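Local coordinates for Serine/threonine-protein acetyltransferase HopZ1a (Pseudomonas syringae pv. syringae, PDB 5KLP), which acetylates serine and threonine residues of host proteins, tubulin among them, using acetyl-CoA as donor and inositol hexakisphosphate as cofactor, impairing plant immunity and the microtubule network, at residues T67-M72 with D188-S193; Y93-L98 with S166-P171; D208-G213 with D254-D259; T229-L234 with Y240-E245. The protein carries 10 engineered substitutions. All coordinates share one frame; numbering follows the deposited sequence.

Contact 1: T67-M72 with D188-S193; sequences THLDAM and DCVMYS
On the turn whose Val-190 meets Leu-69, one carbonyl oxygen is held twice: Cys-189 O accepts from Ser-193 OG at 2.8 Å and from Ser-193 N at 2.9 Å. The two donors come from opposite faces of the carbonyl plane, and the hydroxyl, tilted 32° out of it, adds a second bond to the ordinary helical one in the first turn of the helix that begins at the active-site residue Cys-189. A cysteine on the opening turn of a helix agrees with the papain-like peptidase clan in which the YopJ acetyltransferases are placed.

The contact proper is entirely apolar. Leu-69 straddles one methyl of Val-190, its CD1 lying 4.0 Å and its CD2 4.1 Å from Val-190 CG1. That methyl stands opposite the backbone N (chi1 178°), which turns it to the leucine. Two selenomethionines make the second touch: Met-72 CE lies 3.5 Å from Met-191 CE, and the two side chains cross at about a right angle. Met-191 does not start out at its partner; bends at chi2 and chi3 (107°) bring its CE there.

All four touching residues are buried between helix 61-79 and helix 189-202. Tyr-44 of helix 40-53 packs on both Met-72 and Met-191, while helix 324-340 closes over the same pair with Val-336 and Glu-332 against Met-72 and Arg-329 against Met-191.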
# COMPACT_ATOMS: atom_id res chain seq x y z
N THR A 67 12.38 9.40 1.08
CA THR A 67 12.93 10.73 1.32
C THR A 67 11.93 11.84 1.04
O THR A 67 11.87 12.84 1.74
CB THR A 67 14.20 10.95 0.46
OG1 THR A 67 15.21 10.03 0.88
CG2 THR A 67 14.72 12.37 0.60
N HIS A 68 11.11 11.65 0.01
CA HIS A 68 10.20 12.71 -0.38
C HIS A 68 8.77 12.43 0.04
O HIS A 68 7.86 13.19 -0.31
CB HIS A 68 10.29 12.92 -1.89
CG HIS A 68 11.65 13.34 -2.34
ND1 HIS A 68 12.17 14.58 -2.05
CD2 HIS A 68 12.62 12.67 -3.01
CE1 HIS A 68 13.39 14.67 -2.55
NE2 HIS A 68 13.69 13.52 -3.14
N LEU A 69 8.57 11.36 0.82
CA LEU A 69 7.22 10.95 1.21
C LEU A 69 6.49 12.00 2.04
O LEU A 69 5.29 12.25 1.83
CB LEU A 69 7.26 9.62 1.97
CG LEU A 69 5.87 9.12 2.40
CD1 LEU A 69 4.98 8.98 1.18
CD2 LEU A 69 5.98 7.80 3.15
N ASP A 70 7.19 12.63 2.97
CA ASP A 70 6.56 13.66 3.80
C ASP A 70 5.89 14.74 2.94
O ASP A 70 4.80 15.21 3.27
CB ASP A 70 7.56 14.31 4.76
CG ASP A 70 8.02 13.38 5.86
OD1 ASP A 70 7.36 12.33 6.08
OD2 ASP A 70 9.02 13.70 6.53
N ALA A 71 6.54 15.12 1.85
CA ALA A 71 5.99 16.17 0.99
C ALA A 71 4.70 15.70 0.32
O ALA A 71 3.72 16.44 0.23
CB ALA A 71 7.00 16.61 -0.05
N MSE A 72 4.69 14.46 -0.15
CA MSE A 72 3.50 13.94 -0.80
C MSE A 72 2.39 13.69 0.21
O MSE A 72 1.21 13.92 -0.08
CB MSE A 72 3.84 12.66 -1.56
CG MSE A 72 4.77 12.90 -2.74
SE MSE A 72 5.35 11.21 -3.55
CE MSE A 72 6.80 10.77 -2.33
N ASP A 188 9.10 -0.44 -5.07
CA ASP A 188 8.06 0.59 -5.18
C ASP A 188 7.10 0.61 -4.00
O ASP A 188 6.03 1.23 -4.07
CB ASP A 188 7.26 0.40 -6.48
CG ASP A 188 8.12 0.52 -7.73
OD1 ASP A 188 8.78 1.56 -7.94
OD2 ASP A 188 8.17 -0.46 -8.50
N CYS A 189 7.49 -0.01 -2.89
CA CYS A 189 6.55 -0.23 -1.80
C CYS A 189 6.07 1.07 -1.16
O CYS A 189 4.95 1.13 -0.66
CB CYS A 189 7.20 -1.13 -0.74
SG CYS A 189 7.01 -2.90 -1.17
N VAL A 190 6.88 2.11 -1.22
CA VAL A 190 6.42 3.39 -0.72
C VAL A 190 5.25 3.90 -1.56
O VAL A 190 4.29 4.43 -1.01
CB VAL A 190 7.53 4.44 -0.70
CG1 VAL A 190 6.98 5.77 -0.23
CG2 VAL A 190 8.69 4.00 0.19
N MSE A 191 5.34 3.76 -2.88
CA MSE A 191 4.28 4.23 -3.77
C MSE A 191 3.01 3.39 -3.59
O MSE A 191 1.91 3.93 -3.58
CB MSE A 191 4.75 4.21 -5.23
CG MSE A 191 5.71 5.36 -5.59
SE MSE A 191 4.91 7.12 -5.15
CE MSE A 191 6.01 7.55 -3.58
N TYR A 192 3.16 2.07 -3.44
CA TYR A 192 1.97 1.23 -3.19
C TYR A 192 1.33 1.63 -1.86
O TYR A 192 0.12 1.74 -1.76
CB TYR A 192 2.31 -0.27 -3.16
CG TYR A 192 2.42 -0.88 -4.54
CD1 TYR A 192 1.29 -1.23 -5.26
CD2 TYR A 192 3.67 -1.08 -5.14
CE1 TYR A 192 1.40 -1.78 -6.54
CE2 TYR A 192 3.79 -1.62 -6.40
CZ TYR A 192 2.65 -1.98 -7.10
OH TYR A 192 2.77 -2.52 -8.36
N SER A 193 2.16 1.84 -0.85
CA SER A 193 1.65 2.19 0.47
C SER A 193 0.93 3.54 0.45
O SER A 193 -0.11 3.70 1.09
CB SER A 193 2.79 2.20 1.50
OG SER A 193 3.35 0.90 1.66

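Contact 2: Y93-L98 with S166-P171; sequences YLIQAL and SESGVP. Engineered in segment 93-98: Tyr-93 (natural residue Glu).
Ile-95 and Leu-98, one helical turn apart on helix 91-98, face a Schellman motif that ends helix 153-167. Gly-169 leaves the helix with a positive phi of 104°, a conformation that suits glycine, and its N bonds back to Ser-166 O at 2.8 Å. The reversal sets Ser-168 and Val-170 on either side of the glycine, each with its CB directed at the helix.

Leu-98 and Val-170 cross at about a right angle and meet through one methyl each, Leu-98 CD1 lying 4.1 Å from Val-170 CG2. Ile-95 uses its short branch: CG2 stands opposite the backbone N, with chi1 measured to CG1 at -73°, and comes to 3.6 Å from Ser-168 CB. No hydrogen bond joins the two segments. They bury 116 Å² between them; the contact is partly buried and lies away from the annotated sites.

Leu-165 of helix 153-167 touches Ile-95, Leu-98 and Val-170 alike, while Phe-106 of strand 105-110 backs Leu-98 from the sheet. In Ser-168 the hydroxyl sits between backbone N and carbonyl carbon (chi1 73°), which takes it back to its hydrogen bond with Leu-165 O and leaves OG 3.8 Å from Ile-95 CG2.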
# COMPACT_ATOMS: atom_id res chain seq x y z
N TYR A 93 6.80 4.60 16.37
CA TYR A 93 6.09 5.88 16.43
C TYR A 93 4.61 5.73 16.10
O TYR A 93 3.79 6.57 16.49
CB TYR A 93 6.75 6.90 15.49
CG TYR A 93 8.16 7.26 15.92
CD1 TYR A 93 8.38 7.97 17.10
CD2 TYR A 93 9.27 6.86 15.18
CE1 TYR A 93 9.66 8.30 17.51
CE2 TYR A 93 10.55 7.18 15.58
CZ TYR A 93 10.74 7.89 16.75
OH TYR A 93 12.01 8.21 17.15
N LEU A 94 4.25 4.64 15.41
CA LEU A 94 2.85 4.28 15.26
C LEU A 94 2.28 3.97 16.63
O LEU A 94 1.19 4.43 17.00
CB LEU A 94 2.69 3.07 14.35
CG LEU A 94 1.29 2.45 14.26
CD1 LEU A 94 0.26 3.45 13.78
CD2 LEU A 94 1.32 1.23 13.35
N ILE A 95 3.02 3.19 17.41
CA ILE A 95 2.55 2.82 18.74
C ILE A 95 2.37 4.05 19.62
O ILE A 95 1.36 4.20 20.31
CB ILE A 95 3.52 1.85 19.41
CG1 ILE A 95 3.39 0.49 18.74
CG2 ILE A 95 3.26 1.78 20.92
CD1 ILE A 95 4.49 -0.47 19.09
N GLN A 96 3.34 4.95 19.57
CA GLN A 96 3.25 6.22 20.28
C GLN A 96 2.01 7.00 19.85
O GLN A 96 1.36 7.63 20.67
CB GLN A 96 4.53 7.04 20.02
CG GLN A 96 4.63 8.35 20.78
CD GLN A 96 5.96 9.05 20.49
OE1 GLN A 96 6.98 8.74 21.10
NE2 GLN A 96 5.94 9.98 19.55
N ALA A 97 1.68 6.95 18.56
CA ALA A 97 0.52 7.69 18.08
C ALA A 97 -0.78 7.08 18.63
O ALA A 97 -1.78 7.77 18.80
CB ALA A 97 0.50 7.72 16.56
N LEU A 98 -0.76 5.79 18.92
CA LEU A 98 -1.91 5.13 19.55
C LEU A 98 -2.10 5.61 20.98
O LEU A 98 -3.17 5.42 21.57
CB LEU A 98 -1.76 3.62 19.52
CG LEU A 98 -1.62 2.98 18.13
CD1 LEU A 98 -1.26 1.52 18.26
CD2 LEU A 98 -2.93 3.13 17.35
N SER A 166 1.50 -5.68 20.80
CA SER A 166 0.98 -6.48 21.90
C SER A 166 1.52 -6.00 23.25
O SER A 166 0.76 -5.77 24.20
CB SER A 166 1.34 -7.95 21.66
OG SER A 166 0.74 -8.77 22.64
N GLU A 167 2.84 -5.83 23.32
CA GLU A 167 3.49 -5.37 24.54
C GLU A 167 3.01 -3.98 24.95
O GLU A 167 3.06 -3.64 26.13
CB GLU A 167 5.02 -5.37 24.37
CG GLU A 167 5.63 -6.76 24.29
CD GLU A 167 7.10 -6.75 23.89
OE1 GLU A 167 7.71 -5.66 23.82
OE2 GLU A 167 7.65 -7.84 23.63
N SER A 168 2.55 -3.19 23.99
CA SER A 168 2.03 -1.86 24.31
C SER A 168 0.56 -1.91 24.77
O SER A 168 -0.01 -0.89 25.18
CB SER A 168 2.17 -0.92 23.12
OG SER A 168 1.23 -1.24 22.11
N GLY A 169 -0.04 -3.09 24.72
CA GLY A 169 -1.41 -3.28 25.17
C GLY A 169 -2.47 -3.41 24.08
O GLY A 169 -3.66 -3.39 24.37
N VAL A 170 -2.05 -3.56 22.83
CA VAL A 170 -3.01 -3.81 21.76
C VAL A 170 -3.24 -5.30 21.60
O VAL A 170 -2.30 -6.03 21.29
CB VAL A 170 -2.54 -3.24 20.41
CG1 VAL A 170 -3.55 -3.54 19.31
CG2 VAL A 170 -2.27 -1.74 20.52
N PRO A 171 -4.49 -5.77 21.82
CA PRO A 171 -4.76 -7.19 21.58
C PRO A 171 -4.60 -7.52 20.09
O PRO A 171 -5.20 -6.84 19.25
CB PRO A 171 -6.21 -7.38 22.04
CG PRO A 171 -6.81 -6.01 21.99
CD PRO A 171 -5.69 -5.03 22.25

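Contact 3: D208-G213 with D254-D259; sequences DDIHHG and DVLPVD
Van der Waals contact alone joins Ile-210 to Val-255 and Leu-256. The long branch of Ile-210, with CG1 beside the backbone N and CD1 fully extended at chi2 177°, reaches out from helix 204-215 and sets CD1 3.8 Å from Val-255 O, a methyl resting on a peptide oxygen. The same CD1 lies 4.5 Å from Leu-256 CD2, a looser touch; the CB of Leu-256 does not point at the helix, and only the end of the side chain approaches. Val-255 directs its side chain at the helix too, but its CB stays 4.7 Å from Ile-210 CD1. The segments bury 72 Å² together, and from 208-213 only Ile-210 contributes.

Both segments lie over the central mixed sheet of the YopJ acetyltransferase domain and rest on adjacent strands of it: Ile-210 on Ile-140 of strand 138-143, Val-255 and Leu-256 on Ile-178 of strand 175-179. The side chain of Leu-256 is about 9 Å from that of the active-site residue Glu-143.

Polar bonds run from each segment to residues outside the pair: His-211 has both ring nitrogens hydrogen-bonded, ND1 with Thr-138 OG1 and NE2 with Asp-128 OD1, which fixes its ring and ties the helix to the strands. On the other segment, Asp-254 divides its carboxylate between Arg-276 at OD1 and Arg-228 at OD2, while Asp-259 OD2 is hydrogen-bonded to ND2 of Asn-203, the residue immediately before helix 204-215.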
# COMPACT_ATOMS: atom_id res chain seq x y z
N ASP A 208 -14.25 0.71 7.55
CA ASP A 208 -15.00 0.85 8.80
C ASP A 208 -15.62 -0.48 9.20
O ASP A 208 -15.62 -0.85 10.38
CB ASP A 208 -16.11 1.89 8.67
CG ASP A 208 -15.59 3.31 8.72
OD1 ASP A 208 -14.41 3.51 9.06
OD2 ASP A 208 -16.37 4.23 8.41
N ASP A 209 -16.16 -1.18 8.22
CA ASP A 209 -16.81 -2.46 8.49
C ASP A 209 -15.79 -3.50 8.93
O ASP A 209 -16.06 -4.30 9.82
CB ASP A 209 -17.57 -2.94 7.26
CG ASP A 209 -18.59 -3.99 7.61
OD1 ASP A 209 -19.42 -3.73 8.51
OD2 ASP A 209 -18.56 -5.08 7.00
N ILE A 210 -14.61 -3.50 8.31
CA ILE A 210 -13.57 -4.44 8.71
C ILE A 210 -13.11 -4.12 10.14
O ILE A 210 -12.94 -5.03 10.95
CB ILE A 210 -12.38 -4.41 7.76
CG1 ILE A 210 -12.83 -4.81 6.36
CG2 ILE A 210 -11.28 -5.35 8.24
CD1 ILE A 210 -11.70 -4.74 5.36
N HIS A 211 -12.97 -2.84 10.45
CA HIS A 211 -12.62 -2.43 11.80
C HIS A 211 -13.68 -2.87 12.83
O HIS A 211 -13.34 -3.36 13.91
CB HIS A 211 -12.41 -0.91 11.86
CG HIS A 211 -11.07 -0.47 11.35
ND1 HIS A 211 -9.91 -0.64 12.07
CD2 HIS A 211 -10.71 0.14 10.19
CE1 HIS A 211 -8.89 -0.16 11.38
NE2 HIS A 211 -9.34 0.32 10.24
N HIS A 212 -14.96 -2.71 12.49
CA HIS A 212 -16.03 -3.17 13.37
C HIS A 212 -15.89 -4.66 13.69
O HIS A 212 -16.06 -5.08 14.83
CB HIS A 212 -17.42 -2.89 12.77
CG HIS A 212 -17.76 -1.43 12.73
ND1 HIS A 212 -18.59 -0.89 11.77
CD2 HIS A 212 -17.39 -0.40 13.53
CE1 HIS A 212 -18.71 0.41 11.98
NE2 HIS A 212 -17.99 0.73 13.04
N GLY A 213 -15.57 -5.46 12.68
CA GLY A 213 -15.36 -6.88 12.91
C GLY A 213 -14.18 -7.10 13.85
O GLY A 213 -14.27 -7.89 14.78
N ASP A 254 -9.79 -10.94 -1.51
CA ASP A 254 -10.92 -11.49 -0.76
C ASP A 254 -11.64 -10.45 0.10
O ASP A 254 -12.83 -10.59 0.34
CB ASP A 254 -10.46 -12.65 0.13
CG ASP A 254 -10.16 -13.90 -0.68
OD1 ASP A 254 -10.81 -14.11 -1.72
OD2 ASP A 254 -9.27 -14.68 -0.28
N VAL A 255 -10.92 -9.42 0.55
CA VAL A 255 -11.49 -8.50 1.52
C VAL A 255 -11.39 -7.01 1.17
O VAL A 255 -11.97 -6.17 1.85
CB VAL A 255 -10.84 -8.69 2.91
CG1 VAL A 255 -11.11 -10.09 3.44
CG2 VAL A 255 -9.35 -8.43 2.84
N LEU A 256 -10.64 -6.68 0.12
CA LEU A 256 -10.45 -5.29 -0.30
C LEU A 256 -11.07 -5.07 -1.68
O LEU A 256 -11.21 -6.01 -2.45
CB LEU A 256 -8.96 -4.95 -0.33
CG LEU A 256 -8.18 -5.06 0.98
CD1 LEU A 256 -6.70 -4.73 0.74
CD2 LEU A 256 -8.78 -4.14 2.03
N PRO A 257 -11.43 -3.82 -1.99
CA PRO A 257 -11.97 -3.49 -3.32
C PRO A 257 -10.92 -3.56 -4.42
O PRO A 257 -9.72 -3.54 -4.14
CB PRO A 257 -12.46 -2.04 -3.16
CG PRO A 257 -12.37 -1.73 -1.72
CD PRO A 257 -11.39 -2.65 -1.10
N VAL A 258 -11.38 -3.61 -5.67
CA VAL A 258 -10.49 -3.76 -6.82
C VAL A 258 -9.48 -2.61 -6.92
O VAL A 258 -8.40 -2.75 -7.51
CB VAL A 258 -11.31 -3.86 -8.13
CG1 VAL A 258 -12.06 -2.55 -8.42
CG2 VAL A 258 -10.42 -4.27 -9.31
N ASP A 259 -9.81 -1.48 -6.29
CA ASP A 259 -8.92 -0.32 -6.18
C ASP A 259 -7.49 -0.73 -5.87
O ASP A 259 -6.53 -0.16 -6.39
CB ASP A 259 -9.38 0.60 -5.05
CG ASP A 259 -10.78 1.14 -5.26
OD1 ASP A 259 -11.71 0.33 -5.49
OD2 ASP A 259 -10.95 2.37 -5.13

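Contact 4: T229-L234 with Y240-E245; sequences TTLGAL and YSVMHE
No ring takes part where Leu-231 and Leu-234 meet Val-242 and Met-243: the nearest flat group, the Tyr-240 ring, leads away from the helix, and the touching surfaces are all aliphatic or selenomethionine. Leu-231 splits its two methyls between two partners. CD1 comes 3.6 Å from Val-242 CG2, the side chains sliding past each other in opposite directions, and CD2 lies 3.6 Å from both SE and CE of Met-243. That selenomethionine crosses the leucine at about a right angle, and its bend at chi3 (85°) brings CE, like SE, against the methyl. Val-242 CG2 touches both leucines, lying also 3.9 Å from Leu-234 CD2.

The helix start is fixed by an N-cap: Thr-229 OG1 accepts from Gly-232 N at 3.0 Å, with a fairly straight angle of 159° at the hydrogen.

Helix 230-238 thus packs on the chain that returns from it toward edge strand 248-251, where Ala-249 lies against Leu-231. Helix 153-167 also borders the contact: Leu-155 touches Leu-234, Leu-162 touches Met-243, and the Asn-159 amide hydrogen-bonds with Val-242 O and His-244 N.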
# COMPACT_ATOMS: atom_id res chain seq x y z
N THR A 229 -2.62 -16.96 1.33
CA THR A 229 -1.49 -16.04 1.47
C THR A 229 -0.21 -16.83 1.68
O THR A 229 -0.25 -18.02 2.01
CB THR A 229 -1.68 -15.07 2.66
OG1 THR A 229 -1.67 -15.82 3.88
CG2 THR A 229 -3.01 -14.31 2.55
N THR A 230 0.92 -16.15 1.51
CA THR A 230 2.21 -16.78 1.76
C THR A 230 2.31 -17.24 3.21
O THR A 230 2.95 -18.24 3.51
CB THR A 230 3.38 -15.83 1.44
OG1 THR A 230 3.30 -14.68 2.30
CG2 THR A 230 3.31 -15.40 -0.03
N LEU A 231 1.68 -16.49 4.11
CA LEU A 231 1.62 -16.87 5.52
C LEU A 231 0.85 -18.19 5.67
O LEU A 231 1.28 -19.11 6.37
CB LEU A 231 0.98 -15.76 6.35
CG LEU A 231 0.75 -16.16 7.82
CD1 LEU A 231 2.06 -16.40 8.53
CD2 LEU A 231 -0.08 -15.12 8.55
N GLY A 232 -0.29 -18.26 5.00
CA GLY A 232 -1.13 -19.45 5.05
C GLY A 232 -0.42 -20.68 4.53
O GLY A 232 -0.55 -21.77 5.11
N ALA A 233 0.33 -20.51 3.44
CA ALA A 233 1.10 -21.60 2.87
C ALA A 233 2.11 -22.10 3.89
O ALA A 233 2.25 -23.31 4.09
CB ALA A 233 1.82 -21.14 1.61
N LEU A 234 2.80 -21.17 4.53
CA LEU A 234 3.83 -21.55 5.49
C LEU A 234 3.22 -22.25 6.70
O LEU A 234 3.76 -23.24 7.20
CB LEU A 234 4.63 -20.31 5.92
CG LEU A 234 5.74 -20.54 6.96
CD1 LEU A 234 6.70 -21.59 6.43
CD2 LEU A 234 6.47 -19.23 7.22
N TYR A 240 3.27 -25.22 12.23
CA TYR A 240 3.74 -24.40 13.34
C TYR A 240 3.02 -23.06 13.36
O TYR A 240 2.57 -22.57 12.32
CB TYR A 240 5.25 -24.15 13.25
CG TYR A 240 6.11 -25.22 13.86
CD1 TYR A 240 6.38 -25.24 15.23
CD2 TYR A 240 6.69 -26.21 13.07
CE1 TYR A 240 7.18 -26.20 15.78
CE2 TYR A 240 7.49 -27.18 13.63
CZ TYR A 240 7.74 -27.18 14.98
OH TYR A 240 8.53 -28.15 15.53
N SER A 241 2.91 -22.47 14.54
CA SER A 241 2.52 -21.07 14.62
C SER A 241 3.74 -20.21 14.25
O SER A 241 4.76 -20.23 14.93
CB SER A 241 2.00 -20.73 16.02
OG SER A 241 1.39 -19.45 16.04
N VAL A 242 3.66 -19.48 13.14
CA VAL A 242 4.83 -18.72 12.68
C VAL A 242 4.61 -17.22 12.77
O VAL A 242 5.55 -16.44 12.62
CB VAL A 242 5.22 -19.10 11.24
CG1 VAL A 242 5.60 -20.57 11.15
CG2 VAL A 242 4.09 -18.79 10.29
N MSE A 243 3.36 -16.82 13.00
CA MSE A 243 3.02 -15.43 13.28
C MSE A 243 2.39 -15.35 14.67
O MSE A 243 1.66 -16.25 15.06
CB MSE A 243 2.08 -14.87 12.22
CG MSE A 243 1.60 -13.46 12.52
SE MSE A 243 0.58 -12.63 11.07
CE MSE A 243 -1.19 -13.33 11.45
N HIS A 244 2.66 -14.27 15.41
CA HIS A 244 2.21 -14.19 16.79
C HIS A 244 0.72 -14.44 16.88
O HIS A 244 -0.04 -13.99 16.03
CB HIS A 244 2.59 -12.84 17.41
CG HIS A 244 4.05 -12.72 17.69
ND1 HIS A 244 4.71 -13.57 18.55
CD2 HIS A 244 4.99 -11.88 17.19
CE1 HIS A 244 5.99 -13.25 18.59
NE2 HIS A 244 6.19 -12.22 17.77
N GLU A 245 0.33 -15.19 17.90
CA GLU A 245 -1.04 -15.69 17.97
C GLU A 245 -2.04 -14.55 18.11
O GLU A 245 -1.75 -13.54 18.75
CB GLU A 245 -1.17 -16.65 19.15

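From the N terminus, contact 1 opens on helix 61-79 and closes at helix 189-202, enclosing five of the six strands of the central sheet. Contact 2 lies wholly within that span, joining helix 91-98 to the end of helix 153-167. Helix 204-215, next in the chain after helix 189-202, opens contact 3, which closes just beyond strand 248-251; within its span contact 4 makes a short return from helix 230-238 to the loop before that strand. The result is two enclosed pairs in series, with no crossing. None of the four contacts touches another: their centres lie 21 to 28 Å apart, and contacts 3 and 4 lie across the chain's centre from contact 1.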